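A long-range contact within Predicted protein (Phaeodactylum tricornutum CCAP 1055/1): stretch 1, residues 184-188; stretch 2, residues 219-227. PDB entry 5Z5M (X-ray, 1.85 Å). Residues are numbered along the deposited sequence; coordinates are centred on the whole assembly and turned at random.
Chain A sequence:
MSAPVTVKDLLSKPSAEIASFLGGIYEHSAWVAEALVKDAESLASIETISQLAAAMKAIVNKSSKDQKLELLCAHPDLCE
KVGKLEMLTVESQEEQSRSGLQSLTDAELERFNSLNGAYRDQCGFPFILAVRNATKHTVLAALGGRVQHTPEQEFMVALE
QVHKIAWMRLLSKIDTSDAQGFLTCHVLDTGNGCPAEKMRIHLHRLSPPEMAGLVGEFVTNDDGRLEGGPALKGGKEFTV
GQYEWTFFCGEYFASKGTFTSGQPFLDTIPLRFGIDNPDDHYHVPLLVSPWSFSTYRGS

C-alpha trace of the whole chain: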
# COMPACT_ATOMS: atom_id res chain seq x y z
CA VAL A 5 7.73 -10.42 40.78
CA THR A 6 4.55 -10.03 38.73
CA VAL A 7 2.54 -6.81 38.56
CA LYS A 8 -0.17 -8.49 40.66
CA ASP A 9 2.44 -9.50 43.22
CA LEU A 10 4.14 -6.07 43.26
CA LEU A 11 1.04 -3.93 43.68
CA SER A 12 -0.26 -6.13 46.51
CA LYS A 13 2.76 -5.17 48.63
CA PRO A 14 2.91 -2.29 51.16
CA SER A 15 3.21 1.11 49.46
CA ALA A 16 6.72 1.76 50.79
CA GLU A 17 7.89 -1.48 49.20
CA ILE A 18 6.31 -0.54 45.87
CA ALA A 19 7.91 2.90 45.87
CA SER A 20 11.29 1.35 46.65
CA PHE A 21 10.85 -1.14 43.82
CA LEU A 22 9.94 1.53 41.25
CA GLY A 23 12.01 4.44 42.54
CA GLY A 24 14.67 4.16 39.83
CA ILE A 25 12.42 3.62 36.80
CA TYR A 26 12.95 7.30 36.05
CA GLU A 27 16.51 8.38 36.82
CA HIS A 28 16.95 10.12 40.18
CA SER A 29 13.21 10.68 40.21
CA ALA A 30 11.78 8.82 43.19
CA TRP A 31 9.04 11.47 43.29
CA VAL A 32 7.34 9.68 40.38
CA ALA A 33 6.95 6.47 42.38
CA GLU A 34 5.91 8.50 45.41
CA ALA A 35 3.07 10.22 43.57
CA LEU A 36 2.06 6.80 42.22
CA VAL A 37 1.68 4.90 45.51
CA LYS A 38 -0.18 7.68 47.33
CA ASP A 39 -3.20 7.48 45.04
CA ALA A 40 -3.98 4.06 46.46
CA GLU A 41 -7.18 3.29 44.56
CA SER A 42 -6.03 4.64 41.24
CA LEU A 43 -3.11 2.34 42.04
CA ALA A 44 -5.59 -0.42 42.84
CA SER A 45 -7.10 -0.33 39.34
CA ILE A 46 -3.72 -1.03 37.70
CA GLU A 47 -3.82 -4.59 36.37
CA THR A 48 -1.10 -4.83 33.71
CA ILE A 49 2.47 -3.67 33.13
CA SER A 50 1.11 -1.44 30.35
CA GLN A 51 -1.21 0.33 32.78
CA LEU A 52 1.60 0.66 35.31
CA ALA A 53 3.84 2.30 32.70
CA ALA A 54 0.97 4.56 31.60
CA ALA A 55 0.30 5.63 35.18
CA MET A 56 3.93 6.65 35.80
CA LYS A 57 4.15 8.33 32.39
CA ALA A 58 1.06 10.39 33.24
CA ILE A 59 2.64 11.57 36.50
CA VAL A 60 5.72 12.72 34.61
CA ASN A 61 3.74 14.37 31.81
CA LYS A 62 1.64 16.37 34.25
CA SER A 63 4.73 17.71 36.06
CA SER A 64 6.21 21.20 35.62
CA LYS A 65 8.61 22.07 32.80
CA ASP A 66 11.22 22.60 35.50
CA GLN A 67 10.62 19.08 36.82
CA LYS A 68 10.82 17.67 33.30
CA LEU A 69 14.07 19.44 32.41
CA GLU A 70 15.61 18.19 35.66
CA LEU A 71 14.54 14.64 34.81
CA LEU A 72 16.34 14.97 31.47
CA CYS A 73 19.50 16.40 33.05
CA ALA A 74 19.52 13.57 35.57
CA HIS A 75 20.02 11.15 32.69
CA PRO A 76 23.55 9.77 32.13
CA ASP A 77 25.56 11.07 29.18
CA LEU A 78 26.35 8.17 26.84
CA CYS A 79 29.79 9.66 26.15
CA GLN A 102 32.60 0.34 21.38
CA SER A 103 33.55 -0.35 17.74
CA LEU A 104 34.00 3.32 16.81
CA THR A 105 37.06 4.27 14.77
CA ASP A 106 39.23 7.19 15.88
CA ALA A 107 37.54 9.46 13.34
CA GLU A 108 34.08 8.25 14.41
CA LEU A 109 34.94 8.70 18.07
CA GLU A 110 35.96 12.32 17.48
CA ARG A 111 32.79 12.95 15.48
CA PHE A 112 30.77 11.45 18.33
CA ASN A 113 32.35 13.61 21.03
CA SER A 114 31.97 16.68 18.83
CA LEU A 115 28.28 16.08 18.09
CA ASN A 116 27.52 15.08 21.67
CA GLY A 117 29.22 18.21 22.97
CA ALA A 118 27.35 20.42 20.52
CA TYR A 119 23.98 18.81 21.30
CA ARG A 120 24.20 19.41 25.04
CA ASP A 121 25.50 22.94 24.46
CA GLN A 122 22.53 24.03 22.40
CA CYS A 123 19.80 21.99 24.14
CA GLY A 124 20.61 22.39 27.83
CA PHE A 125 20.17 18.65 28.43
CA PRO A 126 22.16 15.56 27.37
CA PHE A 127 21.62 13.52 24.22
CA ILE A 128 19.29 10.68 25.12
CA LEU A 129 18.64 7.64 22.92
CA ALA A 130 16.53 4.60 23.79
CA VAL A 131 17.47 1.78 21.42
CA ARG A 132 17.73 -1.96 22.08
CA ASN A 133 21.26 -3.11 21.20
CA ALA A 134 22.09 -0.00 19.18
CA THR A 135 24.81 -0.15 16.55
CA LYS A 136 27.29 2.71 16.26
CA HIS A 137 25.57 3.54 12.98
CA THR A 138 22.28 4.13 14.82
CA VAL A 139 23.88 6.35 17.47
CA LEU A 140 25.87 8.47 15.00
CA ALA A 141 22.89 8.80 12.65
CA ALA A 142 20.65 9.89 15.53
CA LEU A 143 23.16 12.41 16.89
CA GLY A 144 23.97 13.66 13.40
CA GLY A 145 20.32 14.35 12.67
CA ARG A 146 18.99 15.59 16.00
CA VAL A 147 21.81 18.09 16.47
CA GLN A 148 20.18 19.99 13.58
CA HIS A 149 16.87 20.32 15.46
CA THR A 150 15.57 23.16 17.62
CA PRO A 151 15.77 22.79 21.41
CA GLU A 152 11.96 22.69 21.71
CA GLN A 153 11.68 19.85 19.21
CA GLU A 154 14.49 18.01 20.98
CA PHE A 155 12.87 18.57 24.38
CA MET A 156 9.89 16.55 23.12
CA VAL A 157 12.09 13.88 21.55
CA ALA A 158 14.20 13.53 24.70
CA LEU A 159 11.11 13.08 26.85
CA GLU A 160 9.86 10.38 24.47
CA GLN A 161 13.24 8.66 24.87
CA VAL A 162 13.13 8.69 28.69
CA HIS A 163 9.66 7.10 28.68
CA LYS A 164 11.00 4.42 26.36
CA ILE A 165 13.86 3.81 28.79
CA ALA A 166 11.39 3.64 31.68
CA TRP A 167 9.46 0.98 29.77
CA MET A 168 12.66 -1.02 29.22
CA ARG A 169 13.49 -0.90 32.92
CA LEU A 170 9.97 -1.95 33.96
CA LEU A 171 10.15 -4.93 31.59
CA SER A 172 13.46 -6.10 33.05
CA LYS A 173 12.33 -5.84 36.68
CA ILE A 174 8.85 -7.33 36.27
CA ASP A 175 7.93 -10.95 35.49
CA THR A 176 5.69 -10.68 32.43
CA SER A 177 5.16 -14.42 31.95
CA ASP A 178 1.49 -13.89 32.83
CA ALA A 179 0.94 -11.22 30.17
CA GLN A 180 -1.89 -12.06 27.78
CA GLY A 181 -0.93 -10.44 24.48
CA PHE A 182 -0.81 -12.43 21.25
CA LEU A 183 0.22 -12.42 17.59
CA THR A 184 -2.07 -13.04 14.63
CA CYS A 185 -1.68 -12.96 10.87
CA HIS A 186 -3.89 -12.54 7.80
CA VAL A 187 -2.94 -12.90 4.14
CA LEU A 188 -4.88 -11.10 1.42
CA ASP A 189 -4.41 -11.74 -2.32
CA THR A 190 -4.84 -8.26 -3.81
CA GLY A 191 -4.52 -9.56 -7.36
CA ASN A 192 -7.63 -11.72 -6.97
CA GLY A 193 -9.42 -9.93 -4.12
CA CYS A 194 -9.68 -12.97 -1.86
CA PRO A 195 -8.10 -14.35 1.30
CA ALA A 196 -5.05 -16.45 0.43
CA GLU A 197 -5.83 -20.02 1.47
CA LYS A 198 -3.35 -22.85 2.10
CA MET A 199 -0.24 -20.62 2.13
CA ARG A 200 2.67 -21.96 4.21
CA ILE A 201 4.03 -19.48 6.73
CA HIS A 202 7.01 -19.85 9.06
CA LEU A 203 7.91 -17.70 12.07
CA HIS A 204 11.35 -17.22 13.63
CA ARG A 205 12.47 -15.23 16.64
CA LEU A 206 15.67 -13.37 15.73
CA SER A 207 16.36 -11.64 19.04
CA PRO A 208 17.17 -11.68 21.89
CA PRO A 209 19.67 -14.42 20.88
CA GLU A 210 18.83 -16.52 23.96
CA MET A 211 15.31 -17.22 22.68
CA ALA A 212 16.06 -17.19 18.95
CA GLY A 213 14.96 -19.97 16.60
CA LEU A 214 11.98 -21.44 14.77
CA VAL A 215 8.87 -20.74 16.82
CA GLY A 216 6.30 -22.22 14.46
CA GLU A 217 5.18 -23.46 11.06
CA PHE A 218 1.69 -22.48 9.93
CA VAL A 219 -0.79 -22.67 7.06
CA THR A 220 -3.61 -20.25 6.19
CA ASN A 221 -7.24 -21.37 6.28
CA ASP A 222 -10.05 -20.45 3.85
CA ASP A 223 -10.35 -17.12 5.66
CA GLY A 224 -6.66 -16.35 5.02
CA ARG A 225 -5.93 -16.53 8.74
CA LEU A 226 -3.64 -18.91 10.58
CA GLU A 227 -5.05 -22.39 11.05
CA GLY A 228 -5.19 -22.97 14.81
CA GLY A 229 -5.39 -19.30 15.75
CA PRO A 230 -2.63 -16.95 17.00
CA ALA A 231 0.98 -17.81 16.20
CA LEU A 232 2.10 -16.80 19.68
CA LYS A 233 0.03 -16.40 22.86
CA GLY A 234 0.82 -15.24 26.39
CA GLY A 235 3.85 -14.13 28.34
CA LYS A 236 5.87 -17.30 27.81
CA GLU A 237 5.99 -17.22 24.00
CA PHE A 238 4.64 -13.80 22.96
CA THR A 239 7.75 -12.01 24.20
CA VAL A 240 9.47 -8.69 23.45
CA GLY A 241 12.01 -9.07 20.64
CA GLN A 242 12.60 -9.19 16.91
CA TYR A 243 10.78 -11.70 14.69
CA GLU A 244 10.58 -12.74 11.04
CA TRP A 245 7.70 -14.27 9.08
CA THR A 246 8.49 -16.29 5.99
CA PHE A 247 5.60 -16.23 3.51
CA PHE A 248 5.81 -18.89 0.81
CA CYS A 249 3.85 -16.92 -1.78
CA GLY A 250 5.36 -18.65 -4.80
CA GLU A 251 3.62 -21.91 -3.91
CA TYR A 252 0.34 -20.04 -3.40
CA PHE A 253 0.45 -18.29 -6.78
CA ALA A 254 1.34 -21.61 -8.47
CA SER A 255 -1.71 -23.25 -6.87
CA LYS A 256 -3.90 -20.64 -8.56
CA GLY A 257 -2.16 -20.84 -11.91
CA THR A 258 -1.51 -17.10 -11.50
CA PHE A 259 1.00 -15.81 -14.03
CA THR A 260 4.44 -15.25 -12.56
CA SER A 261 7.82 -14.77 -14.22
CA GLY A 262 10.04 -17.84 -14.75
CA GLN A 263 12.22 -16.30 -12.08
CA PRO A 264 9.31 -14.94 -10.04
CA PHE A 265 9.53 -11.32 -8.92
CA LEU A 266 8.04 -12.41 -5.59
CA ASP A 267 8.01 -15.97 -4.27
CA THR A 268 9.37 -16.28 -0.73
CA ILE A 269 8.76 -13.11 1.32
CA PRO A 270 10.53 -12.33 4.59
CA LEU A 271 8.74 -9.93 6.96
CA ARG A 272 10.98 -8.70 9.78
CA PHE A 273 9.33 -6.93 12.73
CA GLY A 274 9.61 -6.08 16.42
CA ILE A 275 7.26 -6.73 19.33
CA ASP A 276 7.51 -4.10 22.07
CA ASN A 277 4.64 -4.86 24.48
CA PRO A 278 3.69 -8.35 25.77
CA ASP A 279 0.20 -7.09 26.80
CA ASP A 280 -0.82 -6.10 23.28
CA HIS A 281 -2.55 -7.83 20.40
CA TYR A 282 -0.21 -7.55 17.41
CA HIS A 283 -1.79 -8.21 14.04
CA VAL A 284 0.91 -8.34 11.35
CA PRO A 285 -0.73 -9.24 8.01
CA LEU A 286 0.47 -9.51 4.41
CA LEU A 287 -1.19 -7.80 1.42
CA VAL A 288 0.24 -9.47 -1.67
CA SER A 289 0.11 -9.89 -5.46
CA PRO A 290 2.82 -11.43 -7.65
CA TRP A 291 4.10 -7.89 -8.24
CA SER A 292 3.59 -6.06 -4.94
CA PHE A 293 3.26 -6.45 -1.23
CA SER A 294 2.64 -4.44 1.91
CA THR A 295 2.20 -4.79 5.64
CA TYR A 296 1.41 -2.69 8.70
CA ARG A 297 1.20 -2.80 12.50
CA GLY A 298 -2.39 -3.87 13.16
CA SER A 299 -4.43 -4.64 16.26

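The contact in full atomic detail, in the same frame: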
# COMPACT_ATOMS: atom_id res chain seq x y z
N THR A 184 -1.28 -12.43 15.69
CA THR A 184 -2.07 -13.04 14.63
C THR A 184 -1.59 -12.57 13.27
O THR A 184 -0.82 -11.61 13.15
CB THR A 184 -3.57 -12.70 14.76
OG1 THR A 184 -3.74 -11.28 14.76
CG2 THR A 184 -4.15 -13.30 16.04
N CYS A 185 -2.07 -13.25 12.23
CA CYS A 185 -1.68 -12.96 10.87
C CYS A 185 -2.86 -13.18 9.93
O CYS A 185 -3.74 -13.99 10.19
CB CYS A 185 -0.51 -13.84 10.45
SG CYS A 185 0.25 -13.37 8.88
N HIS A 186 -2.88 -12.42 8.85
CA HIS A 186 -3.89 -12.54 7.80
C HIS A 186 -3.18 -12.31 6.47
O HIS A 186 -2.33 -11.43 6.37
CB HIS A 186 -5.02 -11.54 8.03
CG HIS A 186 -6.04 -11.51 6.94
ND1 HIS A 186 -6.92 -12.55 6.71
CD2 HIS A 186 -6.34 -10.56 6.02
CE1 HIS A 186 -7.70 -12.25 5.69
NE2 HIS A 186 -7.37 -11.05 5.25
N VAL A 187 -3.51 -13.12 5.47
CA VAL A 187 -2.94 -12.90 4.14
C VAL A 187 -4.05 -12.61 3.14
O VAL A 187 -5.01 -13.37 3.01
CB VAL A 187 -2.13 -14.10 3.65
CG1 VAL A 187 -1.52 -13.79 2.29
CG2 VAL A 187 -1.06 -14.47 4.66
N LEU A 188 -3.91 -11.49 2.44
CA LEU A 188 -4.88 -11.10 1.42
C LEU A 188 -4.24 -11.03 0.03
O LEU A 188 -3.23 -10.34 -0.15
CB LEU A 188 -5.50 -9.76 1.75
CG LEU A 188 -6.44 -9.24 0.67
CD1 LEU A 188 -7.84 -9.80 0.85
CD2 LEU A 188 -6.45 -7.72 0.66
N VAL A 219 -0.12 -22.68 8.35
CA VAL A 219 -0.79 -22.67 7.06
C VAL A 219 -2.04 -21.80 7.19
O VAL A 219 -2.66 -21.78 8.25
CB VAL A 219 -1.20 -24.08 6.58
CG1 VAL A 219 -1.57 -24.06 5.10
CG2 VAL A 219 -0.09 -25.09 6.84
N THR A 220 -2.40 -21.07 6.14
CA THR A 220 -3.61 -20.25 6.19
C THR A 220 -4.85 -21.09 5.91
O THR A 220 -4.81 -22.06 5.13
CB THR A 220 -3.56 -19.09 5.18
OG1 THR A 220 -3.41 -19.61 3.85
CG2 THR A 220 -2.42 -18.13 5.49
N ASN A 221 -5.96 -20.72 6.54
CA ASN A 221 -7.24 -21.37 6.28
C ASN A 221 -7.99 -20.65 5.16
O ASN A 221 -7.43 -19.76 4.52
CB ASN A 221 -8.10 -21.42 7.56
CG ASN A 221 -8.36 -20.04 8.16
OD1 ASN A 221 -8.38 -19.03 7.45
ND2 ASN A 221 -8.55 -20.00 9.47
N ASP A 222 -9.24 -21.04 4.93
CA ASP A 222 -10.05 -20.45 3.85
C ASP A 222 -10.35 -18.97 4.08
O ASP A 222 -10.79 -18.27 3.17
CB ASP A 222 -11.37 -21.21 3.69
CG ASP A 222 -11.16 -22.69 3.42
OD1 ASP A 222 -10.01 -23.10 3.18
OD2 ASP A 222 -12.16 -23.45 3.45
N ASP A 223 -10.12 -18.51 5.31
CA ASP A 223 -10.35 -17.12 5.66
C ASP A 223 -9.05 -16.31 5.52
O ASP A 223 -9.04 -15.09 5.70
CB ASP A 223 -10.90 -17.02 7.08
CG ASP A 223 -11.46 -15.65 7.40
OD1 ASP A 223 -11.64 -14.84 6.47
OD2 ASP A 223 -11.73 -15.39 8.59
N GLY A 224 -7.95 -17.00 5.21
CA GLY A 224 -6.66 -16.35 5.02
C GLY A 224 -5.95 -16.10 6.34
O GLY A 224 -4.95 -15.39 6.40
N ARG A 225 -6.49 -16.69 7.41
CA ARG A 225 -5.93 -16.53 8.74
C ARG A 225 -5.19 -17.79 9.12
O ARG A 225 -5.29 -18.79 8.43
CB ARG A 225 -7.05 -16.19 9.73
CG ARG A 225 -7.75 -14.89 9.33
CD ARG A 225 -8.79 -14.40 10.32
NE ARG A 225 -9.01 -12.96 10.13
CZ ARG A 225 -10.06 -12.43 9.53
NH1 ARG A 225 -11.03 -13.21 9.06
NH2 ARG A 225 -10.16 -11.11 9.40
N LEU A 226 -4.42 -17.74 10.20
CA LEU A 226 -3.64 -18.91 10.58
C LEU A 226 -4.53 -20.03 11.09
O LEU A 226 -5.37 -19.82 11.96
CB LEU A 226 -2.60 -18.56 11.64
CG LEU A 226 -1.52 -17.55 11.24
CD1 LEU A 226 -0.54 -17.36 12.38
CD2 LEU A 226 -0.80 -18.00 9.97
N GLU A 227 -4.36 -21.22 10.54
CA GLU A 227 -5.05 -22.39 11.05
C GLU A 227 -4.59 -22.65 12.49
O GLU A 227 -3.39 -22.76 12.75
CB GLU A 227 -4.77 -23.60 10.16
CG GLU A 227 -5.93 -24.56 10.04
CD GLU A 227 -5.58 -25.74 9.16
OE1 GLU A 227 -4.61 -26.46 9.47
OE2 GLU A 227 -6.26 -25.91 8.12

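A single backbone carbonyl, that of Gly224, is the focus of this contact: Gly224 O accepts the one hydrogen bond assigned across the two stretches, and a CA-H...O contact as well. The hydrogen bond runs from Val187 N to Gly224 O at 2.8 Å with a nearly straight N-H...O angle of 161°, and the CA-H...O contact comes from His186 CA, 3.3 Å from Gly224 O. An amide hydrogen and the alpha hydrogen of the preceding residue thus converge on the same acceptor, the weaker donor supplementing the stronger. The general principle is that a tight turn can present one well-placed carbonyl to a neighbouring segment and so anchor the contact.

The turn itself explains how that carbonyl is placed. Residues Asn221 to Gly224 form a type I beta turn, closed by Gly224 N bonding to Asn221 O at 2.9 Å. The Asn221 side chain reinforces it from within: Asn221 OD1 accepts hydrogen bonds from Asp223 N at 2.8 Å and from Arg225 N at 3.0 Å, so one amide oxygen ties together backbone nitrogens at and just beyond the bend. Below the turn, Asn221 N bonds to Arg225 O at 2.8 Å, and Glu227 N to Val219 O at 2.9 Å, which holds the two arms of the loop together.

Gly224 suits its position on two counts. Its phi of 82° lies in a region that favours glycine, and the other stretch lies close against it. A beta carbon on Gly224 in ideal geometry would point toward stretch 1 and sit 2.8 Å from Val187 O, a clash, and a tight 3.2 Å from His186 CE1. The absence of a side chain leaves room for Val187 to approach, with Val187 CA and Gly224 CA 5.1 Å apart. Alongside, His186 CA and Arg225 CA are 4.6 Å apart.

His186 brings its ring to the turn. Its CA-to-CB bond runs sideways, but the end of the side chain, with chi1 at 175°, comes nearer, and His186 CE1 reaches 3.1 Å from Asp223 O, which lies at the ring edge. The C-H at CE1 lies between two nitrogens and is polarised, so a carbonyl oxygen suits that edge. Over one face of the imidazole lies Arg225 NH2, while His186 ND1 sits over a face of the guanidinium, so two flat groups can lie against each other; the aliphatic part of the arginine joins in, with Arg225 CG 3.6 Å from His186 ND1. The arginine is held from its own stretch by a salt bridge, Arg225 NH1 to Asp223 OD2, at a very short 2.3 Å.

Apolar packing completes the contact. Cys185 CB meets Leu226 CG at 3.9 Å, and Val187 CG2 meets Thr220 CG2 at 4.0 Å, the threonine contributing its methyl while its hydroxyl is hydrogen-bonded elsewhere in the structure. These pairs need shape rather than direction, and all four residues are buried. The buried surface is modest, 314 Å² summed over both sides, so the example illustrates how a small docking site can combine one strong hydrogen bond with close van der Waals fit.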